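PDB 2ERV: lipid A deacylase PagL from Pseudomonas aeruginosa, which hydrolyses the ester bond at the 3 position of lipid A in the bacterial outer membrane, releasing a primary fatty acyl chain. Local coordinates for residues 43-48 / 56-61; 101-106 / 127-132. One frame throughout, in Å; residues are numbered along the deposited sequence.

Contact 1: residues 43-48 / 56-61; sequences AGYTYW and GKHSLS
The indole of Trp48 presents its edge to Ser59 and one face to Thr46. Its NE1 donates in the ring plane to Ser59 OG at 3.1 Å, almost straight at 176°, while Thr46 CG2 rests 3.4 Å above that face, offset toward the rim. On the other face of the sheet the imidazole of His58 touches both Tyr45 and Tyr47. Tyr45 lies beside it, pointing the same way, with the planes 20° apart and the rings rim to rim; Leu60 CD1 reaches the edge of the same phenol, 3.7 Å from Tyr45 CD1. The imidazole meets Tyr47 obliquely, its CE1 3.5 Å from Tyr47 CD1. Tyr45 OH and His58 ND1 are hydrogen-bonded, though the very short modelled length is doubtful.

Between these two layers of side chains, 43-48 and 57-61 form an antiparallel ladder of the PagL β-barrel, with hydrogen-bonded pairs at Gly44–Ser61, Thr46–Ser59 and Trp48–Lys57.

A water joins the hydroxyls, 2.8 Å from Thr46 OG1, 2.8 Å from Ser59 OG and 2.9 Å from Ser61 OG, and gives Gly44 O a weak bond. The buried hydroxyls are thus satisfied largely through this water, Ser61 OG having a further partner in Glu105, and the straight bond to Ser59 OG would restrain the turn of the indole. The outer, aromatic side, where a detergent touches Tyr45, combines ring surface with polar phenol and imidazole groups, consistent with a place near the membrane boundary.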
# COMPACT_ATOMS: atom_id res chain seq x y z
N ALA A 43 -0.70 6.63 5.16
CA ALA A 43 0.68 7.14 5.07
C ALA A 43 1.66 5.96 5.22
O ALA A 43 1.48 5.11 6.11
CB ALA A 43 0.93 8.18 6.16
N GLY A 44 2.66 5.88 4.34
CA GLY A 44 3.52 4.72 4.30
C GLY A 44 4.98 5.11 4.22
O GLY A 44 5.35 6.06 3.51
N TYR A 45 5.81 4.41 4.98
CA TYR A 45 7.24 4.59 4.81
C TYR A 45 7.77 3.20 4.37
O TYR A 45 7.55 2.24 5.07
CB TYR A 45 7.91 5.06 6.13
CG TYR A 45 9.34 4.68 6.07
CD1 TYR A 45 10.21 5.33 5.20
CD2 TYR A 45 9.82 3.57 6.78
CE1 TYR A 45 11.53 4.93 5.08
CE2 TYR A 45 11.14 3.15 6.66
CZ TYR A 45 12.00 3.84 5.81
OH TYR A 45 13.31 3.41 5.68
N THR A 46 8.45 3.10 3.22
CA THR A 46 8.82 1.77 2.69
C THR A 46 10.29 1.73 2.49
O THR A 46 10.86 2.70 2.00
CB THR A 46 8.09 1.47 1.34
OG1 THR A 46 6.66 1.55 1.53
CG2 THR A 46 8.36 0.04 0.85
N TYR A 47 10.91 0.63 2.89
CA TYR A 47 12.30 0.39 2.51
C TYR A 47 12.30 -0.69 1.42
O TYR A 47 11.59 -1.69 1.53
CB TYR A 47 13.13 -0.10 3.72
CG TYR A 47 14.54 -0.48 3.36
CD1 TYR A 47 15.50 0.49 3.20
CD2 TYR A 47 14.91 -1.81 3.19
CE1 TYR A 47 16.80 0.17 2.85
CE2 TYR A 47 16.26 -2.14 2.83
CZ TYR A 47 17.15 -1.13 2.68
OH TYR A 47 18.47 -1.38 2.36
N TRP A 48 13.13 -0.48 0.40
CA TRP A 48 13.22 -1.33 -0.76
C TRP A 48 14.63 -1.84 -0.80
O TRP A 48 15.54 -1.02 -1.01
CB TRP A 48 13.04 -0.49 -2.05
CG TRP A 48 11.65 0.21 -2.13
CD1 TRP A 48 11.28 1.38 -1.49
CD2 TRP A 48 10.47 -0.27 -2.79
NE1 TRP A 48 9.95 1.67 -1.75
CE2 TRP A 48 9.44 0.67 -2.54
CE3 TRP A 48 10.18 -1.40 -3.59
CZ2 TRP A 48 8.14 0.51 -3.07
CZ3 TRP A 48 8.92 -1.54 -4.10
CH2 TRP A 48 7.90 -0.61 -3.85
N GLY A 56 19.89 0.09 -1.31
CA GLY A 56 18.59 0.22 -0.65
C GLY A 56 18.06 1.64 -0.73
O GLY A 56 18.82 2.59 -0.61
N LYS A 57 16.75 1.77 -0.88
CA LYS A 57 16.09 3.07 -1.06
C LYS A 57 14.84 3.16 -0.16
O LYS A 57 14.39 2.16 0.38
CB LYS A 57 15.69 3.28 -2.52
CG LYS A 57 16.84 3.47 -3.48
CD LYS A 57 17.58 4.81 -3.26
CE LYS A 57 18.60 5.07 -4.38
NZ LYS A 57 19.74 4.11 -4.38
N HIS A 58 14.29 4.35 -0.02
CA HIS A 58 13.14 4.57 0.88
C HIS A 58 12.10 5.35 0.10
O HIS A 58 12.45 6.13 -0.78
CB HIS A 58 13.57 5.43 2.09
CG HIS A 58 14.79 4.91 2.79
ND1 HIS A 58 14.73 4.09 3.89
CD2 HIS A 58 16.11 5.08 2.52
CE1 HIS A 58 15.95 3.80 4.29
NE2 HIS A 58 16.81 4.36 3.46
N SER A 59 10.84 5.12 0.40
CA SER A 59 9.79 5.92 -0.20
C SER A 59 8.82 6.38 0.89
O SER A 59 8.61 5.69 1.88
CB SER A 59 9.06 5.15 -1.32
OG SER A 59 8.31 4.08 -0.80
N LEU A 60 8.25 7.56 0.69
CA LEU A 60 7.21 8.08 1.57
C LEU A 60 5.99 8.21 0.66
O LEU A 60 6.09 8.78 -0.42
CB LEU A 60 7.58 9.47 2.09
CG LEU A 60 8.13 9.77 3.49
CD1 LEU A 60 8.80 8.59 4.18
CD2 LEU A 60 9.08 11.04 3.51
N SER A 61 4.86 7.69 1.09
CA SER A 61 3.68 7.73 0.23
C SER A 61 2.44 8.09 1.04
O SER A 61 2.39 7.96 2.28
CB SER A 61 3.52 6.37 -0.45
OG SER A 61 3.37 5.39 0.55
O HOH W 1 6.00 4.18 0.77

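Contact 2: residues 101-106 / 127-132; sequences SLNFED and YSNAGL. With CA (calcium ion), chain C.
Glu105 runs alongside the ring of Tyr127, the two side chains pointing the same way. Its CB lies 3.8 Å from Tyr127 CE1, and CG, anti to the backbone N (chi1 -179°), comes to 3.6 Å from the same atom. Beyond CG the chain stays extended, so that CD draws level with the phenol end, and OE2 finishes 2.7 Å from Tyr127 OH. That bond is weak and not settled, and carboxylate and ring are turned 47° apart. The stronger partner of OE2 is Arg18, through a salt bridge to NH1.

The backbones form the open end of the hairpin between strands 102-114 and 119-128. Phe104 N donates to Ser128 O at 2.9 Å, whereas the return bond from Ser128 N to Phe104 O is weak at 3.4 Å. Past it the chains diverge, and Asn129 to Leu132 make a type I' turn. On the surface, Phe104 reaches over to that turn, CE2 lying 4.0 Å from Ala130 CB. Asn103 OD1 approaches Ser128 C to 3.2 Å, while its ND2 bonds to Ser100 O. Asp106 OD2 binds a calcium ion at 2.5 Å.

Ser128, of the catalytic charge relay, is hydrogen-bonded through OG to His126 NE2, and the adjoining Asn129, critical for activity, is held through ND2 by Lys133 O and Ser100 OG. The backbone bond from Phe104 N thus ties the carbonyl of the catalytic serine to strand 102-114, while on the inner side the buried carboxylate of Glu105 is probably stabilised as an anion by Arg18.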
# COMPACT_ATOMS: atom_id res chain seq x y z
N SER A 101 11.91 10.56 -8.95
CA SER A 101 11.72 10.35 -7.52
C SER A 101 10.22 10.35 -7.21
O SER A 101 9.74 9.49 -6.46
CB SER A 101 12.37 11.49 -6.71
OG SER A 101 11.78 11.50 -5.37
N LEU A 102 9.49 11.29 -7.80
CA LEU A 102 8.05 11.39 -7.60
C LEU A 102 7.28 10.44 -8.51
O LEU A 102 7.55 10.35 -9.73
CB LEU A 102 7.55 12.81 -7.85
CG LEU A 102 8.23 14.00 -7.17
CD1 LEU A 102 7.48 15.28 -7.62
CD2 LEU A 102 8.18 13.84 -5.68
N ASN A 103 6.30 9.74 -7.91
CA ASN A 103 5.59 8.67 -8.61
C ASN A 103 4.18 8.56 -8.06
O ASN A 103 3.94 8.96 -6.92
CB ASN A 103 6.31 7.32 -8.44
CG ASN A 103 7.54 7.18 -9.33
OD1 ASN A 103 7.42 6.87 -10.51
ND2 ASN A 103 8.73 7.43 -8.77
N PHE A 104 3.28 7.97 -8.85
CA PHE A 104 1.94 7.65 -8.35
C PHE A 104 2.06 6.31 -7.62
O PHE A 104 2.99 5.56 -7.84
CB PHE A 104 0.94 7.52 -9.49
CG PHE A 104 0.78 8.78 -10.33
CD1 PHE A 104 -0.17 9.74 -9.98
CD2 PHE A 104 1.54 8.98 -11.48
CE1 PHE A 104 -0.33 10.90 -10.75
CE2 PHE A 104 1.37 10.15 -12.27
CZ PHE A 104 0.43 11.11 -11.88
N GLU A 105 1.11 6.04 -6.74
CA GLU A 105 1.00 4.77 -6.04
C GLU A 105 -0.37 4.23 -6.37
O GLU A 105 -1.33 4.89 -6.03
CB GLU A 105 1.01 5.00 -4.52
CG GLU A 105 0.91 3.72 -3.68
CD GLU A 105 0.95 4.00 -2.18
OE1 GLU A 105 0.09 4.80 -1.72
OE2 GLU A 105 1.85 3.44 -1.45
N ASP A 106 -0.47 3.09 -7.05
CA ASP A 106 -1.76 2.40 -7.31
C ASP A 106 -1.78 1.11 -6.53
O ASP A 106 -0.82 0.34 -6.61
CB ASP A 106 -1.88 2.03 -8.79
CG ASP A 106 -1.97 3.24 -9.71
OD1 ASP A 106 -2.72 4.20 -9.42
OD2 ASP A 106 -1.24 3.36 -10.71
N TYR A 127 4.12 1.41 -8.49
CA TYR A 127 4.55 2.80 -8.51
C TYR A 127 5.11 3.11 -9.89
O TYR A 127 5.97 2.38 -10.38
CB TYR A 127 5.68 3.02 -7.48
CG TYR A 127 5.28 2.78 -6.04
CD1 TYR A 127 4.83 3.84 -5.24
CD2 TYR A 127 5.36 1.50 -5.47
CE1 TYR A 127 4.47 3.63 -3.90
CE2 TYR A 127 5.02 1.29 -4.12
CZ TYR A 127 4.57 2.36 -3.35
OH TYR A 127 4.22 2.17 -2.02
N SER A 128 4.63 4.18 -10.52
CA SER A 128 5.22 4.62 -11.81
C SER A 128 4.80 6.06 -12.06
O SER A 128 4.07 6.59 -11.27
CB SER A 128 4.87 3.70 -12.99
OG SER A 128 3.46 3.59 -13.13
N ASN A 129 5.24 6.68 -13.16
CA ASN A 129 5.07 8.12 -13.34
C ASN A 129 4.19 8.48 -14.55
O ASN A 129 4.10 9.66 -14.95
CB ASN A 129 6.45 8.85 -13.34
CG ASN A 129 7.35 8.44 -14.53
OD1 ASN A 129 6.88 8.29 -15.68
ND2 ASN A 129 8.63 8.27 -14.26
N ALA A 130 3.48 7.48 -15.08
CA ALA A 130 2.56 7.61 -16.20
C ALA A 130 3.24 8.09 -17.49
O ALA A 130 2.59 8.73 -18.33
CB ALA A 130 1.39 8.48 -15.85
N GLY A 131 4.53 7.77 -17.63
CA GLY A 131 5.31 8.08 -18.85
C GLY A 131 5.93 9.46 -18.86
O GLY A 131 6.59 9.88 -19.85
N LEU A 132 5.77 10.15 -17.73
CA LEU A 132 6.13 11.54 -17.58
C LEU A 132 7.63 11.76 -17.37
O LEU A 132 8.14 12.86 -17.56
CB LEU A 132 5.32 12.16 -16.43
CG LEU A 132 3.83 12.38 -16.68
CD1 LEU A 132 3.19 12.93 -15.40
CD2 LEU A 132 3.59 13.34 -17.85
CA CA C . -2.77 4.31 -12.38

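Contacts 1 and 2 belong to one curled antiparallel sheet, with strand 75-88 between them and centres 14 Å apart; their inward side chains meet inside the barrel. Ser61 OG of contact 1 lies 3.2 Å from Glu105 OE2 of contact 2, probably a hydrogen bond, which extends the water-linked hydroxyls to the carboxylate. Nearby, Trp48 CZ2 packs 3.4 Å from Tyr127 CE2, joining the two aromatic side chains. Both of these approach the charge relay: the side chains of Trp48 and Tyr127 are each about 6 Å from that of Glu140, and contact 2 itself carries Ser128. On the outer surface, bound pentaethylene glycol monodecyl ether touches Tyr45 of contact 1.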